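Rhamnosidase B (Bacillus sp., PDB 2OKX) hydrolyses terminal alpha-L-rhamnose residues from its substrates as a glycoside hydrolase of family 78, probably with inversion of configuration. Local coordinates at residues A[236-242]-A[344-349]; A[683-687]-A[846-850]; A[799-803]-A[863-867]. All coordinates share one frame; numbering follows the deposited sequence.

Interaction 1. Residues A[236-242]-A[344-349]; sequences HANPVSY and DQSEYI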
ATOM      1  N   HIS A 236      15.396  -3.336   9.691  1.00 23.52           N
ATOM      2  CA  HIS A 236      14.200  -4.171   9.629  1.00 23.49           C
ATOM      3  C   HIS A 236      12.958  -3.295   9.640  1.00 23.58           C
ATOM      4  O   HIS A 236      13.051  -2.085   9.833  1.00 24.48           O
ATOM      5  CB  HIS A 236      14.147  -5.144  10.812  1.00 22.64           C
ATOM      6  CG  HIS A 236      13.941  -4.472  12.132  1.00 22.57           C
ATOM      7  ND1 HIS A 236      14.979  -4.175  12.989  1.00 23.61           N
ATOM      8  CD2 HIS A 236      12.817  -4.006  12.725  1.00 19.82           C
ATOM      9  CE1 HIS A 236      14.504  -3.554  14.053  1.00 21.60           C
ATOM     10  NE2 HIS A 236      13.195  -3.438  13.919  1.00 24.85           N
ATOM     11  N   ALA A 237      11.794  -3.907   9.438  1.00 23.47           N
ATOM     12  CA  ALA A 237      10.544  -3.162   9.420  1.00 23.69           C
ATOM     13  C   ALA A 237       9.576  -3.664  10.478  1.00 25.25           C
ATOM     14  O   ALA A 237       8.359  -3.593  10.300  1.00 24.77           O
ATOM     15  CB  ALA A 237       9.903  -3.245   8.037  1.00 23.96           C
ATOM     16  N   ASN A 238      10.115  -4.193  11.572  1.00 23.76           N
ATOM     17  CA  ASN A 238       9.281  -4.668  12.665  1.00 23.30           C
ATOM     18  C   ASN A 238       9.023  -3.482  13.576  1.00 22.72           C
ATOM     19  O   ASN A 238       9.810  -2.538  13.617  1.00 24.15           O
ATOM     20  CB  ASN A 238       9.990  -5.753  13.480  1.00 22.97           C
ATOM     21  CG  ASN A 238      10.276  -6.996  12.677  1.00 24.59           C
ATOM     22  OD1 ASN A 238       9.389  -7.541  12.017  1.00 24.56           O
ATOM     23  ND2 ASN A 238      11.517  -7.467  12.741  1.00 24.83           N
ATOM     24  N   PRO A 239       7.903  -3.501  14.301  1.00 21.74           N
ATOM     25  CA  PRO A 239       7.612  -2.390  15.203  1.00 22.03           C
ATOM     26  C   PRO A 239       8.639  -2.376  16.334  1.00 22.92           C
ATOM     27  O   PRO A 239       9.090  -3.430  16.775  1.00 23.11           O
ATOM     28  CB  PRO A 239       6.223  -2.730  15.737  1.00 21.77           C
ATOM     29  CG  PRO A 239       5.609  -3.529  14.637  1.00 19.56           C
ATOM     30  CD  PRO A 239       6.747  -4.406  14.184  1.00 22.51           C
ATOM     31  N   VAL A 240       9.026  -1.189  16.780  1.00 22.69           N
ATOM     32  CA  VAL A 240       9.946  -1.083  17.908  1.00 23.41           C
ATOM     33  C   VAL A 240       9.294  -0.112  18.871  1.00 23.62           C
ATOM     34  O   VAL A 240       8.432   0.674  18.479  1.00 25.50           O
ATOM     35  CB  VAL A 240      11.342  -0.518  17.517  1.00 22.70           C
ATOM     36  CG1 VAL A 240      11.985  -1.389  16.460  1.00 24.50           C
ATOM     37  CG2 VAL A 240      11.220   0.920  17.041  1.00 22.63           C
ATOM     38  N   SER A 241       9.677  -0.182  20.136  1.00 23.35           N
ATOM     39  CA  SER A 241       9.142   0.740  21.122  1.00 22.66           C
ATOM     40  C   SER A 241      10.334   1.414  21.776  1.00 23.32           C
ATOM     41  O   SER A 241      11.393   0.802  21.931  1.00 24.46           O
ATOM     42  CB  SER A 241       8.315   0.001  22.173  1.00 24.60           C
ATOM     43  OG  SER A 241       7.131  -0.535  21.606  1.00 26.22           O
ATOM     44  N   TYR A 242      10.180   2.684  22.115  1.00 23.01           N
ATOM     45  CA  TYR A 242      11.251   3.415  22.769  1.00 24.20           C
ATOM     46  C   TYR A 242      10.684   4.298  23.855  1.00 23.56           C
ATOM     47  O   TYR A 242       9.516   4.685  23.819  1.00 23.14           O
ATOM     48  CB  TYR A 242      12.058   4.260  21.767  1.00 23.95           C
ATOM     49  CG  TYR A 242      11.237   5.040  20.764  1.00 24.30           C
ATOM     50  CD1 TYR A 242      11.117   4.602  19.442  1.00 25.67           C
ATOM     51  CD2 TYR A 242      10.573   6.211  21.134  1.00 24.62           C
ATOM     52  CE1 TYR A 242      10.353   5.312  18.511  1.00 22.73           C
ATOM     53  CE2 TYR A 242       9.808   6.925  20.212  1.00 24.53           C
ATOM     54  CZ  TYR A 242       9.702   6.466  18.903  1.00 23.90           C
ATOM     55  OH  TYR A 242       8.936   7.165  17.993  1.00 25.09           O
ATOM     56  N   ASP A 344      14.682   2.784  27.560  1.00 29.12           N
ATOM     57  CA  ASP A 344      14.388   1.373  27.353  1.00 27.73           C
ATOM     58  C   ASP A 344      13.785   1.234  25.958  1.00 28.00           C
ATOM     59  O   ASP A 344      13.277   2.204  25.397  1.00 27.09           O
ATOM     60  CB  ASP A 344      13.412   0.858  28.419  1.00 28.04           C
ATOM     61  CG  ASP A 344      13.324  -0.658  28.441  1.00 28.21           C
ATOM     62  OD1 ASP A 344      14.183  -1.310  27.815  1.00 27.45           O
ATOM     63  OD2 ASP A 344      12.406  -1.199  29.091  1.00 30.05           O
ATOM     64  N   GLN A 345      13.853   0.034  25.396  1.00 29.10           N
ATOM     65  CA  GLN A 345      13.326  -0.201  24.058  1.00 30.49           C
ATOM     66  C   GLN A 345      13.022  -1.671  23.843  1.00 31.84           C
ATOM     67  O   GLN A 345      13.284  -2.506  24.708  1.00 32.32           O
ATOM     68  CB  GLN A 345      14.348   0.248  23.019  1.00 31.01           C
ATOM     69  CG  GLN A 345      15.723  -0.340  23.267  1.00 34.34           C
ATOM     70  CD  GLN A 345      16.731   0.057  22.220  1.00 35.68           C
ATOM     71  OE1 GLN A 345      16.803  -0.545  21.150  1.00 39.00           O
ATOM     72  NE2 GLN A 345      17.516   1.083  22.517  1.00 37.59           N
ATOM     73  N   SER A 346      12.473  -1.982  22.676  1.00 30.41           N
ATOM     74  CA  SER A 346      12.150  -3.356  22.337  1.00 30.83           C
ATOM     75  C   SER A 346      11.701  -3.456  20.886  1.00 30.06           C
ATOM     76  O   SER A 346      11.286  -2.465  20.283  1.00 27.40           O
ATOM     77  CB  SER A 346      11.055  -3.896  23.263  1.00 30.27           C
ATOM     78  OG  SER A 346       9.848  -3.174  23.121  1.00 31.87           O
ATOM     79  N   GLU A 347      11.817  -4.658  20.332  1.00 29.94           N
ATOM     80  CA  GLU A 347      11.418  -4.932  18.959  1.00 30.09           C
ATOM     81  C   GLU A 347      10.322  -5.976  19.045  1.00 30.94           C
ATOM     82  O   GLU A 347      10.469  -6.979  19.743  1.00 28.88           O
ATOM     83  CB  GLU A 347      12.601  -5.474  18.158  1.00 30.93           C
ATOM     84  CG  GLU A 347      12.238  -5.948  16.760  1.00 32.30           C
ATOM     85  CD  GLU A 347      13.445  -6.431  15.983  1.00 34.22           C
ATOM     86  OE1 GLU A 347      14.498  -6.650  16.616  1.00 35.93           O
ATOM     87  OE2 GLU A 347      13.343  -6.601  14.747  1.00 33.52           O
ATOM     88  N   TYR A 348       9.226  -5.745  18.332  1.00 30.18           N
ATOM     89  CA  TYR A 348       8.100  -6.661  18.373  1.00 31.65           C
ATOM     90  C   TYR A 348       7.942  -7.569  17.160  1.00 31.06           C
ATOM     91  O   TYR A 348       7.763  -7.102  16.038  1.00 31.24           O
ATOM     92  CB  TYR A 348       6.809  -5.866  18.583  1.00 32.04           C
ATOM     93  CG  TYR A 348       5.567  -6.717  18.702  1.00 34.32           C
ATOM     94  CD1 TYR A 348       5.448  -7.679  19.707  1.00 34.93           C
ATOM     95  CD2 TYR A 348       4.497  -6.551  17.819  1.00 35.52           C
ATOM     96  CE1 TYR A 348       4.296  -8.451  19.833  1.00 34.67           C
ATOM     97  CE2 TYR A 348       3.340  -7.319  17.936  1.00 35.81           C
ATOM     98  CZ  TYR A 348       3.248  -8.265  18.946  1.00 36.25           C
ATOM     99  OH  TYR A 348       2.107  -9.023  19.070  1.00 37.97           O
ATOM    100  N   ILE A 349       8.022  -8.873  17.403  1.00 31.12           N
ATOM    101  CA  ILE A 349       7.842  -9.885  16.366  1.00 31.52           C
ATOM    102  C   ILE A 349       6.572 -10.588  16.839  1.00 31.63           C
ATOM    103  O   ILE A 349       6.616 -11.391  17.776  1.00 31.68           O
ATOM    104  CB  ILE A 349       9.005 -10.899  16.345  1.00 32.82           C
ATOM    105  CG1 ILE A 349      10.344 -10.164  16.231  1.00 33.87           C
ATOM    106  CG2 ILE A 349       8.828 -11.869  15.186  1.00 31.20           C
ATOM    107  CD1 ILE A 349      10.491  -9.323  14.984  1.00 32.09           C
TER
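The His236 imidazole carries the Glu347 carboxylate on one face. Glu347 OE2 sits 3.1 Å above the plane, over the ring centre, and the two planes are 20° apart. At the ring edge lie Val240 CG1 and the backbone N of Asn238. This cluster closes one end of an antiparallel strand pair, 240-242 with 345-347, in a beta sheet of the D2 region. Over the face, OE2 is badly angled for either ring nitrogen and makes no hydrogen bond to the imidazole. Asn238 ND2 donates to Glu347 OE2 at 2.8 Å, on the anti side of the carboxylate and near its own amide plane. With CG anti to the backbone N (chi1 173°) and an extended chain beyond, Glu347 reaches back over the loop that leads into the strand. The Asn238 amide meets Ile349 CD1 obliquely, and its OD1 accepts from Ser623 N, tying this loop to the six-hairpin glycosidase domain. Val240 and Glu347 form a non-hydrogen-bonded pair, as do Tyr242 and Gln345. Their side chains share one sheet face, and the Tyr242 hydroxyl turns away to Asp309. Ser241 and Ser346, the hydrogen-bonded pair between them, point to the other face. Tyr348 N donates to Pro239 O at 2.8 Å, almost straight (178°).

Interaction 2. Residues A[683-687]-A[846-850]; sequences DWAPI and FAENR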
ATOM      1  N   ASP A 683     -11.202  -9.779  10.924  1.00 26.21           N
ATOM      2  CA  ASP A 683     -11.899  -8.561  10.508  1.00 27.05           C
ATOM      3  C   ASP A 683     -11.654  -7.365  11.434  1.00 27.83           C
ATOM      4  O   ASP A 683     -11.244  -7.531  12.585  1.00 29.36           O
ATOM      5  CB  ASP A 683     -13.406  -8.845  10.444  1.00 24.98           C
ATOM      6  CG  ASP A 683     -14.177  -7.769   9.709  1.00 25.93           C
ATOM      7  OD1 ASP A 683     -15.419  -7.720   9.862  1.00 24.04           O
ATOM      8  OD2 ASP A 683     -13.549  -6.982   8.967  1.00 24.96           O
ATOM      9  N   TRP A 684     -11.912  -6.161  10.928  1.00 27.66           N
ATOM     10  CA  TRP A 684     -11.740  -4.944  11.723  1.00 28.59           C
ATOM     11  C   TRP A 684     -13.056  -4.673  12.447  1.00 27.88           C
ATOM     12  O   TRP A 684     -13.818  -3.778  12.077  1.00 28.16           O
ATOM     13  CB  TRP A 684     -11.376  -3.747  10.829  1.00 28.93           C
ATOM     14  CG  TRP A 684     -10.026  -3.861  10.168  1.00 31.61           C
ATOM     15  CD1 TRP A 684      -9.769  -3.891   8.826  1.00 31.45           C
ATOM     16  CD2 TRP A 684      -8.751  -3.971  10.822  1.00 32.84           C
ATOM     17  NE1 TRP A 684      -8.417  -4.015   8.603  1.00 31.90           N
ATOM     18  CE2 TRP A 684      -7.769  -4.067   9.809  1.00 32.65           C
ATOM     19  CE3 TRP A 684      -8.345  -3.999  12.165  1.00 33.63           C
ATOM     20  CZ2 TRP A 684      -6.404  -4.192  10.096  1.00 33.62           C
ATOM     21  CZ3 TRP A 684      -6.985  -4.122  12.450  1.00 33.63           C
ATOM     22  CH2 TRP A 684      -6.033  -4.217  11.418  1.00 33.79           C
ATOM     23  N   ALA A 685     -13.316  -5.469  13.477  1.00 28.10           N
ATOM     24  CA  ALA A 685     -14.535  -5.346  14.265  1.00 28.77           C
ATOM     25  C   ALA A 685     -14.268  -5.892  15.665  1.00 29.25           C
ATOM     26  O   ALA A 685     -13.294  -6.614  15.873  1.00 26.47           O
ATOM     27  CB  ALA A 685     -15.663  -6.123  13.603  1.00 27.46           C
ATOM     28  N   PRO A 686     -15.135  -5.556  16.636  1.00 31.64           N
ATOM     29  CA  PRO A 686     -15.039  -5.981  18.038  1.00 33.26           C
ATOM     30  C   PRO A 686     -15.095  -7.491  18.274  1.00 34.23           C
ATOM     31  O   PRO A 686     -15.654  -7.942  19.274  1.00 34.33           O
ATOM     32  CB  PRO A 686     -16.219  -5.268  18.698  1.00 34.48           C
ATOM     33  CG  PRO A 686     -16.404  -4.056  17.855  1.00 34.52           C
ATOM     34  CD  PRO A 686     -16.251  -4.611  16.466  1.00 32.98           C
ATOM     35  N   ILE A 687     -14.531  -8.266  17.353  1.00 34.80           N
ATOM     36  CA  ILE A 687     -14.502  -9.719  17.489  1.00 35.60           C
ATOM     37  C   ILE A 687     -13.555 -10.059  18.635  1.00 36.64           C
ATOM     38  O   ILE A 687     -12.506  -9.431  18.780  1.00 35.94           O
ATOM     39  CB  ILE A 687     -13.956 -10.400  16.208  1.00 35.65           C
ATOM     40  CG1 ILE A 687     -14.948 -10.234  15.057  1.00 35.37           C
ATOM     41  CG2 ILE A 687     -13.678 -11.877  16.472  1.00 35.64           C
ATOM     42  CD1 ILE A 687     -14.433 -10.774  13.739  1.00 34.98           C
ATOM     43  N   PHE A 846     -16.982   2.120  13.062  1.00 37.35           N
ATOM     44  CA  PHE A 846     -16.177   1.094  13.718  1.00 37.37           C
ATOM     45  C   PHE A 846     -14.913   1.853  14.105  1.00 37.98           C
ATOM     46  O   PHE A 846     -14.346   2.572  13.283  1.00 36.76           O
ATOM     47  CB  PHE A 846     -15.831  -0.059  12.768  1.00 37.30           C
ATOM     48  CG  PHE A 846     -16.961  -1.027  12.547  1.00 37.24           C
ATOM     49  CD1 PHE A 846     -17.954  -0.759  11.611  1.00 35.53           C
ATOM     50  CD2 PHE A 846     -17.035  -2.205  13.287  1.00 35.49           C
ATOM     51  CE1 PHE A 846     -19.004  -1.647  11.413  1.00 36.48           C
ATOM     52  CE2 PHE A 846     -18.085  -3.102  13.098  1.00 36.00           C
ATOM     53  CZ  PHE A 846     -19.070  -2.824  12.159  1.00 35.73           C
ATOM     54  N   ALA A 847     -14.478   1.710  15.352  1.00 37.74           N
ATOM     55  CA  ALA A 847     -13.298   2.429  15.823  1.00 37.44           C
ATOM     56  C   ALA A 847     -11.958   1.856  15.371  1.00 37.46           C
ATOM     57  O   ALA A 847     -10.944   2.559  15.384  1.00 37.96           O
ATOM     58  CB  ALA A 847     -13.330   2.518  17.344  1.00 37.52           C
ATOM     59  N   GLU A 848     -11.946   0.592  14.963  1.00 37.14           N
ATOM     60  CA  GLU A 848     -10.701  -0.055  14.547  1.00 36.59           C
ATOM     61  C   GLU A 848      -9.995   0.513  13.315  1.00 35.57           C
ATOM     62  O   GLU A 848     -10.617   1.083  12.415  1.00 33.82           O
ATOM     63  CB  GLU A 848     -10.920  -1.559  14.306  1.00 37.83           C
ATOM     64  CG  GLU A 848     -11.269  -2.387  15.532  1.00 39.58           C
ATOM     65  CD  GLU A 848     -12.756  -2.415  15.821  1.00 40.80           C
ATOM     66  OE1 GLU A 848     -13.158  -3.080  16.799  1.00 40.97           O
ATOM     67  OE2 GLU A 848     -13.526  -1.776  15.071  1.00 39.99           O
ATOM     68  N   ASN A 849      -8.675   0.353  13.317  1.00 33.84           N
ATOM     69  CA  ASN A 849      -7.808   0.734  12.210  1.00 33.56           C
ATOM     70  C   ASN A 849      -7.977   2.125  11.581  1.00 32.44           C
ATOM     71  O   ASN A 849      -7.879   2.268  10.365  1.00 31.79           O
ATOM     72  CB  ASN A 849      -7.943  -0.358  11.138  1.00 33.06           C
ATOM     73  CG  ASN A 849      -6.865  -0.290  10.079  1.00 35.03           C
ATOM     74  OD1 ASN A 849      -5.677  -0.188  10.387  1.00 37.04           O
ATOM     75  ND2 ASN A 849      -7.274  -0.368   8.819  1.00 34.17           N
ATOM     76  N   ARG A 850      -8.217   3.149  12.396  1.00 31.54           N
ATOM     77  CA  ARG A 850      -8.367   4.508  11.871  1.00 31.54           C
ATOM     78  C   ARG A 850      -7.992   5.558  12.922  1.00 33.07           C
ATOM     79  O   ARG A 850      -8.245   5.373  14.112  1.00 30.39           O
ATOM     80  CB  ARG A 850      -9.797   4.728  11.362  1.00 31.05           C
ATOM     81  CG  ARG A 850     -10.892   4.637  12.421  1.00 30.78           C
ATOM     82  CD  ARG A 850     -12.267   4.494  11.761  1.00 32.73           C
ATOM     83  NE  ARG A 850     -12.471   3.148  11.222  1.00 30.96           N
ATOM     84  CZ  ARG A 850     -13.472   2.794  10.419  1.00 31.97           C
ATOM     85  NH1 ARG A 850     -14.379   3.683  10.039  1.00 27.41           N
ATOM     86  NH2 ARG A 850     -13.575   1.536  10.005  1.00 33.69           N
TER
HETATM   87  O   HOH W   1     -11.328  -4.762  17.690  1.00 40.00           O
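Trp684 receives Asn849 on one face of its indole, and its CB touches Glu848 CB. The contact joins two loops of the six-hairpin glycosidase domain, the (alpha/alpha)6 barrel of this family. Just before the tryptophan, Asp683 OD2 takes a weak bond from Trp684 N, and its carboxylate also holds Ser800 OG and Gly799 N. Trp684 itself is the centre of an inverse gamma turn. Asn849 CB stands over the face of the Trp684 six-membered ring, 3.8 Å from the centroid, a CH-pi contact. The Asn849 amide lies nearly flat on the indole, with the planes 10° apart. Chi1 of Asn849 (-166°) swings CG away from the backbone N, and this lays the amide along the ring. With an alanine here in place of Trp684, Asn849 would probably lose the flat surface it rests on, a gap would open at Glu848 CB, and the amide would keep little more than a weak bond from ND2 to Glu841 OE1. Ala685 follows. Its CB packs 3.9 Å from Phe846 CE2. A water lies between Ala685 O, a weak partner, and Glu848 OE1 at 2.6 Å, and may not serve both at once. Pro686 then puts CD at the edge of the Phe846 ring, 4.1 Å from CD2. The two side chains cross at about a right angle. Phe846 also lies close to a bound glycerol. The Glu848 chain is bent at chi2 (87°), which brings its carboxylate beside the Ala685-Pro686 peptide. There Glu848 OE1 lies 3.2 Å from Pro686 N, a nitrogen with no hydrogen to give.

Interaction 3. Residues A[799-803]-A[863-867]; sequences GSPFM and AWSAA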
ATOM      1  N   GLY A 799     -17.412  -5.623   9.853  1.00 24.01           N
ATOM      2  CA  GLY A 799     -16.834  -4.291   9.838  1.00 24.79           C
ATOM      3  C   GLY A 799     -16.120  -3.828   8.582  1.00 25.71           C
ATOM      4  O   GLY A 799     -15.663  -2.687   8.527  1.00 23.03           O
ATOM      5  N   SER A 800     -16.009  -4.690   7.575  1.00 23.53           N
ATOM      6  CA  SER A 800     -15.332  -4.294   6.343  1.00 24.49           C
ATOM      7  C   SER A 800     -15.893  -5.033   5.137  1.00 24.21           C
ATOM      8  O   SER A 800     -16.411  -6.146   5.265  1.00 23.17           O
ATOM      9  CB  SER A 800     -13.837  -4.595   6.436  1.00 24.64           C
ATOM     10  OG  SER A 800     -13.615  -5.997   6.450  1.00 26.18           O
ATOM     11  N   PRO A 801     -15.799  -4.421   3.948  1.00 21.96           N
ATOM     12  CA  PRO A 801     -16.312  -5.077   2.741  1.00 21.77           C
ATOM     13  C   PRO A 801     -15.502  -6.348   2.488  1.00 21.96           C
ATOM     14  O   PRO A 801     -15.920  -7.224   1.735  1.00 21.50           O
ATOM     15  CB  PRO A 801     -16.096  -4.026   1.653  1.00 21.94           C
ATOM     16  CG  PRO A 801     -16.184  -2.717   2.422  1.00 21.21           C
ATOM     17  CD  PRO A 801     -15.371  -3.040   3.657  1.00 20.65           C
ATOM     18  N   PHE A 802     -14.332  -6.420   3.117  1.00 21.64           N
ATOM     19  CA  PHE A 802     -13.457  -7.583   3.001  1.00 22.60           C
ATOM     20  C   PHE A 802     -14.227  -8.779   3.542  1.00 22.94           C
ATOM     21  O   PHE A 802     -14.326  -9.822   2.893  1.00 23.09           O
ATOM     22  CB  PHE A 802     -12.187  -7.369   3.832  1.00 22.39           C
ATOM     23  CG  PHE A 802     -11.331  -8.602   3.975  1.00 24.23           C
ATOM     24  CD1 PHE A 802     -10.957  -9.058   5.236  1.00 24.24           C
ATOM     25  CD2 PHE A 802     -10.876  -9.290   2.853  1.00 25.21           C
ATOM     26  CE1 PHE A 802     -10.139 -10.181   5.380  1.00 26.60           C
ATOM     27  CE2 PHE A 802     -10.056 -10.414   2.985  1.00 27.46           C
ATOM     28  CZ  PHE A 802      -9.688 -10.859   4.251  1.00 27.68           C
ATOM     29  N   MET A 803     -14.770  -8.612   4.743  1.00 22.86           N
ATOM     30  CA  MET A 803     -15.548  -9.656   5.390  1.00 23.64           C
ATOM     31  C   MET A 803     -16.847  -9.859   4.612  1.00 22.54           C
ATOM     32  O   MET A 803     -17.362 -10.973   4.538  1.00 22.68           O
ATOM     33  CB  MET A 803     -15.841  -9.258   6.840  1.00 25.08           C
ATOM     34  CG  MET A 803     -16.542 -10.324   7.674  1.00 26.91           C
ATOM     35  SD  MET A 803     -15.627 -11.883   7.817  1.00 28.67           S
ATOM     36  CE  MET A 803     -16.936 -13.054   7.390  1.00 29.88           C
ATOM     37  N   ALA A 863      -8.748  -2.956  -2.688  1.00 20.28           N
ATOM     38  CA  ALA A 863      -9.333  -3.945  -3.586  1.00 20.76           C
ATOM     39  C   ALA A 863      -9.857  -5.183  -2.870  1.00 20.12           C
ATOM     40  O   ALA A 863     -10.592  -5.969  -3.460  1.00 18.44           O
ATOM     41  CB  ALA A 863      -8.326  -4.348  -4.672  1.00 21.20           C
ATOM     42  N   TRP A 864      -9.492  -5.373  -1.605  1.00 20.37           N
ATOM     43  CA  TRP A 864     -10.003  -6.540  -0.900  1.00 19.95           C
ATOM     44  C   TRP A 864     -11.498  -6.326  -0.635  1.00 19.61           C
ATOM     45  O   TRP A 864     -12.214  -7.244  -0.224  1.00 20.69           O
ATOM     46  CB  TRP A 864      -9.202  -6.793   0.396  1.00 20.46           C
ATOM     47  CG  TRP A 864      -9.532  -5.955   1.610  1.00 22.33           C
ATOM     48  CD1 TRP A 864     -10.292  -4.817   1.664  1.00 21.75           C
ATOM     49  CD2 TRP A 864      -9.098  -6.208   2.955  1.00 24.19           C
ATOM     50  NE1 TRP A 864     -10.360  -4.349   2.961  1.00 22.80           N
ATOM     51  CE2 TRP A 864      -9.635  -5.185   3.771  1.00 25.03           C
ATOM     52  CE3 TRP A 864      -8.306  -7.202   3.548  1.00 23.22           C
ATOM     53  CZ2 TRP A 864      -9.406  -5.128   5.153  1.00 25.75           C
ATOM     54  CZ3 TRP A 864      -8.078  -7.148   4.923  1.00 27.16           C
ATOM     55  CH2 TRP A 864      -8.628  -6.115   5.710  1.00 24.88           C
ATOM     56  N   SER A 865     -11.961  -5.111  -0.933  1.00 16.78           N
ATOM     57  CA  SER A 865     -13.358  -4.711  -0.753  1.00 16.53           C
ATOM     58  C   SER A 865     -14.140  -4.660  -2.074  1.00 16.33           C
ATOM     59  O   SER A 865     -15.291  -4.222  -2.087  1.00 17.44           O
ATOM     60  CB  SER A 865     -13.428  -3.314  -0.123  1.00 16.58           C
ATOM     61  OG  SER A 865     -12.872  -3.281   1.179  1.00 19.09           O
ATOM     62  N   ALA A 866     -13.533  -5.103  -3.173  1.00 14.70           N
ATOM     63  CA  ALA A 866     -14.195  -5.039  -4.483  1.00 14.83           C
ATOM     64  C   ALA A 866     -15.132  -6.200  -4.833  1.00 13.89           C
ATOM     65  O   ALA A 866     -15.347  -6.497  -6.012  1.00 13.05           O
ATOM     66  CB  ALA A 866     -13.139  -4.878  -5.586  1.00 13.01           C
ATOM     67  N   ALA A 867     -15.707  -6.830  -3.816  1.00 15.05           N
ATOM     68  CA  ALA A 867     -16.618  -7.962  -4.006  1.00 16.98           C
ATOM     69  C   ALA A 867     -17.601  -7.895  -5.184  1.00 16.35           C
ATOM     70  O   ALA A 867     -17.728  -8.862  -5.939  1.00 17.67           O
ATOM     71  CB  ALA A 867     -17.392  -8.222  -2.712  1.00 15.76           C
TER
HETATM   72  O   HOH W   2     -14.995  -7.330  -0.847  1.00 20.36           O
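A bridging water is gripped by three backbone groups of the two segments. It donates to Pro801 O at 2.7 Å and to Trp864 O at 2.9 Å, and it accepts from Ala867 N at 3.1 Å. No direct hydrogen bond crosses this contact, so the water is its polar link. The contact sets the first turn of helix 801-813 against the short 3-10 segment 863-865, inside the six-hairpin glycosidase domain. Ser800 is the N-cap of the helix. Its OG accepts a weak bond from Met803 N, besides its bond with Asp683.

The main packing is aromatic. The Phe802 ring and the six-membered ring of Trp864 form an offset stack, with centroids 3.9 Å apart and planes at 8°. Trp864 CE3 lies over the centre of the phenyl face. Phe802 CB enters over the same indole and stands 3.4 Å from the centroid of the five-membered ring, as a CH-pi contact. The first torsion of Phe802, near trans at 170°, lays the phenyl along the indole. The edge of the phenyl faces Trp864 O. Phe806 meets the Phe802 ring edge-to-face, and Trp864 NE1 donates to Glu841 O. Trp864 is also close to a bound glycerol, consistent with a position beside a pocket.

Next to the stack, Pro801 is pressed on Ser865. The CB atoms of Pro801 and Ser865 are 3.3 Å apart, tighter than usual. Ser865 OG is bonded to Trp840 O. Across this contact the helix start therefore meets 863-867 through apolar packing, while the buried carbonyls of Pro801 and Trp864 are satisfied by one shared water.

Interaction 1 stands apart, in the D2 region, with its nearest atoms about 12 Å from interaction 2 and about 17 Å from interaction 3. It is partly buried and is held by strand pairing and by a carboxylate set between an imidazole face and an amide. Interactions 2 and 3 belong to the same glycosidase domain and touch. Asp683 joins the two contacts, and Phe846 CZ packs on Gly799 CA. Along the chain their segments alternate. Interaction 2 is a surface contact between loops, with an amide on an indole and a carboxylate near a water. Interaction 3 is buried and relies on stacked rings, with one water as the polar bridge.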